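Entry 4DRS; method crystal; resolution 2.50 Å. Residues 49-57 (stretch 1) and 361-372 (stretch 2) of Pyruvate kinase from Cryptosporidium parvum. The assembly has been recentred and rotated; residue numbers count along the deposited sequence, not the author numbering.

Stretch 1 49-57: ICTIGPSCN
Stretch 2, residues 361-372: LSGETANGAFPF

How do the two backbones run beside each other? Residues 49-51 belong to a strand that begins earlier in the chain, and Leu361 pairs with Cys50 in a parallel bridge, their CA atoms 5.0 Å apart. Leu361 N donates to Ile49 O at 2.9 Å, nearly straight at 167°, and Thr51 N donates to Leu361 O at 3.1 Å, so Leu361 bonds to the residues flanking its partner. Phi/psi are extended: -100/131 at Ile49, -118/133 at Cys50, -83/126 at Thr51 and -96/134 at Leu361. The register continues through Thr51 and Ser362 (CA to CA 5.3 Å) to Gly53 and Ala366 (CA to CA 3.8 Å).

What happens to the backbones beyond the bridge? Ser362 turns the chain at -100/-98, and a weakly bonded helix follows at about 363-366, with Ala366 N bonded to Ser362 O at 3.3 Å. In stretch 1, Gly53 (-139/-162) leads into Pro54 (-52/-40) and Ser55 (-65/-19), and Cys56 N closes this turn on Gly53 O at 3.1 Å. The turn offers Ser55 N to Ala366 O at 3.0 Å and 155°. The approach at Gly53 is tight: a CB there would lie 2.6 Å from Ala366 O, a clash. Asn367 (-139/30) and Gly368 (-86/161) then carry stretch 2 toward Pro371, where a new helix starts just after Phe370 at its N-cap position.

How do the two threonines tie the stretches together? Both point CB toward the opposing stretch. Thr51, chi1 m (-54°), donates from OG1 to Leu361 O at 2.8 Å, so that carbonyl accepts from both the backbone and the side chain of Thr51. Thr365, chi1 p (47°), donates from OG1 to Thr51 O at 2.9 Å. Ala366 N also lies 3.2 Å from Thr51 O, but the angle is too poor for a hydrogen bond. The Thr51 methyl CG2 packs 3.9 Å from Ala366 CB.

Which other side chains complete the contact? Ser55, chi1 m (-69°), points toward stretch 2 and donates from OG to Gly368 O at 3.1 Å, while its CB sits 4.2 Å from Pro371 CG. Cys56, chi1 p (58°), brings SG to 3.1 Å from Thr365 O. Cys50 and Leu361 send their side chains to the same face of the sheet; both have chi1 m, with Leu361 chi2 t, and Cys50 CB lies 4.0 Å from Thr365 OG1. Within stretch 2, Glu364 OE1 accepts a weak bond from Ser362 N at 2.7 Å.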

# COMPACT_ATOMS: atom_id res chain seq x y z
N ILE A 49 0.31 -18.81 -30.97
CA ILE A 49 -0.51 -19.49 -31.96
C ILE A 49 -0.10 -19.05 -33.37
O ILE A 49 0.04 -17.85 -33.62
CB ILE A 49 -2.02 -19.20 -31.75
CG1 ILE A 49 -2.47 -19.63 -30.35
CG2 ILE A 49 -2.85 -19.90 -32.82
CD1 ILE A 49 -3.92 -19.32 -30.04
N CYS A 50 0.12 -20.02 -34.26
CA CYS A 50 0.43 -19.73 -35.66
C CYS A 50 -0.65 -20.30 -36.56
O CYS A 50 -1.05 -21.44 -36.41
CB CYS A 50 1.78 -20.33 -36.08
SG CYS A 50 3.19 -19.74 -35.14
N THR A 51 -1.10 -19.48 -37.51
CA THR A 51 -2.07 -19.90 -38.50
C THR A 51 -1.33 -20.61 -39.62
O THR A 51 -0.39 -20.06 -40.20
CB THR A 51 -2.86 -18.71 -39.06
OG1 THR A 51 -3.45 -17.98 -37.97
CG2 THR A 51 -3.95 -19.18 -40.01
N ILE A 52 -1.76 -21.83 -39.92
CA ILE A 52 -1.10 -22.63 -40.94
C ILE A 52 -1.82 -22.48 -42.28
O ILE A 52 -3.02 -22.73 -42.38
CB ILE A 52 -0.98 -24.12 -40.55
CG1 ILE A 52 -0.50 -24.29 -39.09
CG2 ILE A 52 -0.07 -24.86 -41.52
CD1 ILE A 52 0.77 -23.55 -38.72
N GLY A 53 -1.08 -22.06 -43.29
CA GLY A 53 -1.60 -21.95 -44.64
C GLY A 53 -0.59 -22.43 -45.66
O GLY A 53 0.37 -23.12 -45.30
N PRO A 54 -0.78 -22.04 -46.94
CA PRO A 54 0.08 -22.49 -48.05
C PRO A 54 1.57 -22.28 -47.80
O PRO A 54 2.37 -23.15 -48.14
CB PRO A 54 -0.39 -21.62 -49.22
CG PRO A 54 -1.81 -21.28 -48.89
CD PRO A 54 -1.84 -21.12 -47.39
N SER A 55 1.94 -21.14 -47.21
CA SER A 55 3.34 -20.78 -46.98
C SER A 55 4.10 -21.69 -46.01
O SER A 55 5.33 -21.70 -46.01
CB SER A 55 3.46 -19.33 -46.52
OG SER A 55 3.12 -18.44 -47.57
N CYS A 56 3.38 -22.44 -45.18
CA CYS A 56 4.02 -23.27 -44.16
C CYS A 56 3.27 -24.58 -43.89
O CYS A 56 3.23 -25.07 -42.76
CB CYS A 56 4.20 -22.48 -42.86
SG CYS A 56 2.65 -21.84 -42.17
N ASN A 57 2.71 -25.15 -44.95
CA ASN A 57 1.89 -26.34 -44.86
C ASN A 57 2.66 -27.67 -44.76
O ASN A 57 2.10 -28.69 -44.34
CB ASN A 57 0.93 -26.40 -46.05
CG ASN A 57 -0.10 -27.50 -45.91
OD1 ASN A 57 -0.70 -27.66 -44.85
ND2 ASN A 57 -0.29 -28.28 -46.96
N LEU A 361 -0.42 -15.20 -34.66
CA LEU A 361 -0.03 -14.73 -35.99
C LEU A 361 -1.03 -15.21 -37.03
O LEU A 361 -1.40 -16.38 -37.04
CB LEU A 361 1.36 -15.25 -36.36
CG LEU A 361 2.57 -14.56 -35.75
CD1 LEU A 361 3.83 -15.33 -36.10
CD2 LEU A 361 2.68 -13.12 -36.21
N SER A 362 -1.44 -14.31 -37.91
CA SER A 362 -2.41 -14.64 -38.95
C SER A 362 -1.74 -14.89 -40.31
O SER A 362 -1.22 -15.99 -40.56
CB SER A 362 -3.49 -13.56 -39.06
OG SER A 362 -4.60 -13.87 -38.21
N GLY A 363 -1.74 -13.88 -41.17
CA GLY A 363 -1.18 -13.98 -42.52
C GLY A 363 0.33 -13.88 -42.59
O GLY A 363 0.91 -13.94 -43.68
N GLU A 364 0.97 -13.73 -41.44
CA GLU A 364 2.43 -13.66 -41.34
C GLU A 364 3.04 -15.03 -41.60
O GLU A 364 4.11 -15.15 -42.21
CB GLU A 364 2.85 -13.15 -39.96
CG GLU A 364 2.40 -11.73 -39.64
CD GLU A 364 1.02 -11.64 -39.01
OE1 GLU A 364 0.17 -12.53 -39.25
OE2 GLU A 364 0.78 -10.67 -38.26
N THR A 365 2.35 -16.06 -41.12
CA THR A 365 2.77 -17.45 -41.31
C THR A 365 1.95 -18.16 -42.39
O THR A 365 2.51 -18.89 -43.22
CB THR A 365 2.70 -18.25 -39.99
OG1 THR A 365 1.44 -18.01 -39.34
CG2 THR A 365 3.83 -17.85 -39.06
N ALA A 366 0.64 -17.93 -42.40
CA ALA A 366 -0.29 -18.58 -43.33
C ALA A 366 0.08 -18.38 -44.80
O ALA A 366 0.25 -19.36 -45.54
CB ALA A 366 -1.72 -18.11 -43.07
N ASN A 367 0.22 -17.13 -45.22
CA ASN A 367 0.59 -16.82 -46.61
C ASN A 367 1.60 -15.68 -46.74
O ASN A 367 1.61 -14.96 -47.75
CB ASN A 367 -0.67 -16.59 -47.47
CG ASN A 367 -1.74 -15.79 -46.75
OD1 ASN A 367 -1.54 -14.63 -46.40
ND2 ASN A 367 -2.89 -16.42 -46.54
N GLY A 368 2.45 -15.53 -45.73
CA GLY A 368 3.50 -14.52 -45.73
C GLY A 368 4.77 -14.99 -46.42
O GLY A 368 4.99 -16.19 -46.59
N ALA A 369 5.61 -14.04 -46.81
CA ALA A 369 6.89 -14.34 -47.45
C ALA A 369 7.94 -14.76 -46.43
O ALA A 369 8.89 -15.48 -46.77
CB ALA A 369 7.38 -13.16 -48.27
N PHE A 370 7.78 -14.32 -45.18
CA PHE A 370 8.73 -14.62 -44.11
C PHE A 370 8.04 -15.15 -42.84
O PHE A 370 7.96 -14.44 -41.84
CB PHE A 370 9.58 -13.38 -43.79
CG PHE A 370 10.30 -12.81 -44.98
CD1 PHE A 370 11.52 -13.34 -45.40
CD2 PHE A 370 9.76 -11.74 -45.70
CE1 PHE A 370 12.18 -12.82 -46.50
CE2 PHE A 370 10.42 -11.22 -46.80
CZ PHE A 370 11.63 -11.76 -47.21
N PRO A 371 7.56 -16.41 -42.89
CA PRO A 371 6.83 -17.01 -41.77
C PRO A 371 7.71 -17.28 -40.54
O PRO A 371 7.28 -17.04 -39.41
CB PRO A 371 6.30 -18.33 -42.35
CG PRO A 371 6.48 -18.23 -43.83
CD PRO A 371 7.68 -17.36 -44.01
N PHE A 372 8.92 -17.78 -40.78
CA PHE A 372 9.84 -18.16 -39.69
C PHE A 372 10.40 -16.96 -38.94
O PHE A 372 10.52 -17.00 -37.71
CB PHE A 372 10.98 -19.03 -40.22
CG PHE A 372 10.52 -20.28 -40.91
CD1 PHE A 372 10.12 -21.39 -40.17
CD2 PHE A 372 10.46 -20.34 -42.30
CE1 PHE A 372 9.69 -22.54 -40.80
CE2 PHE A 372 10.03 -21.50 -42.94
CZ PHE A 372 9.65 -22.60 -42.19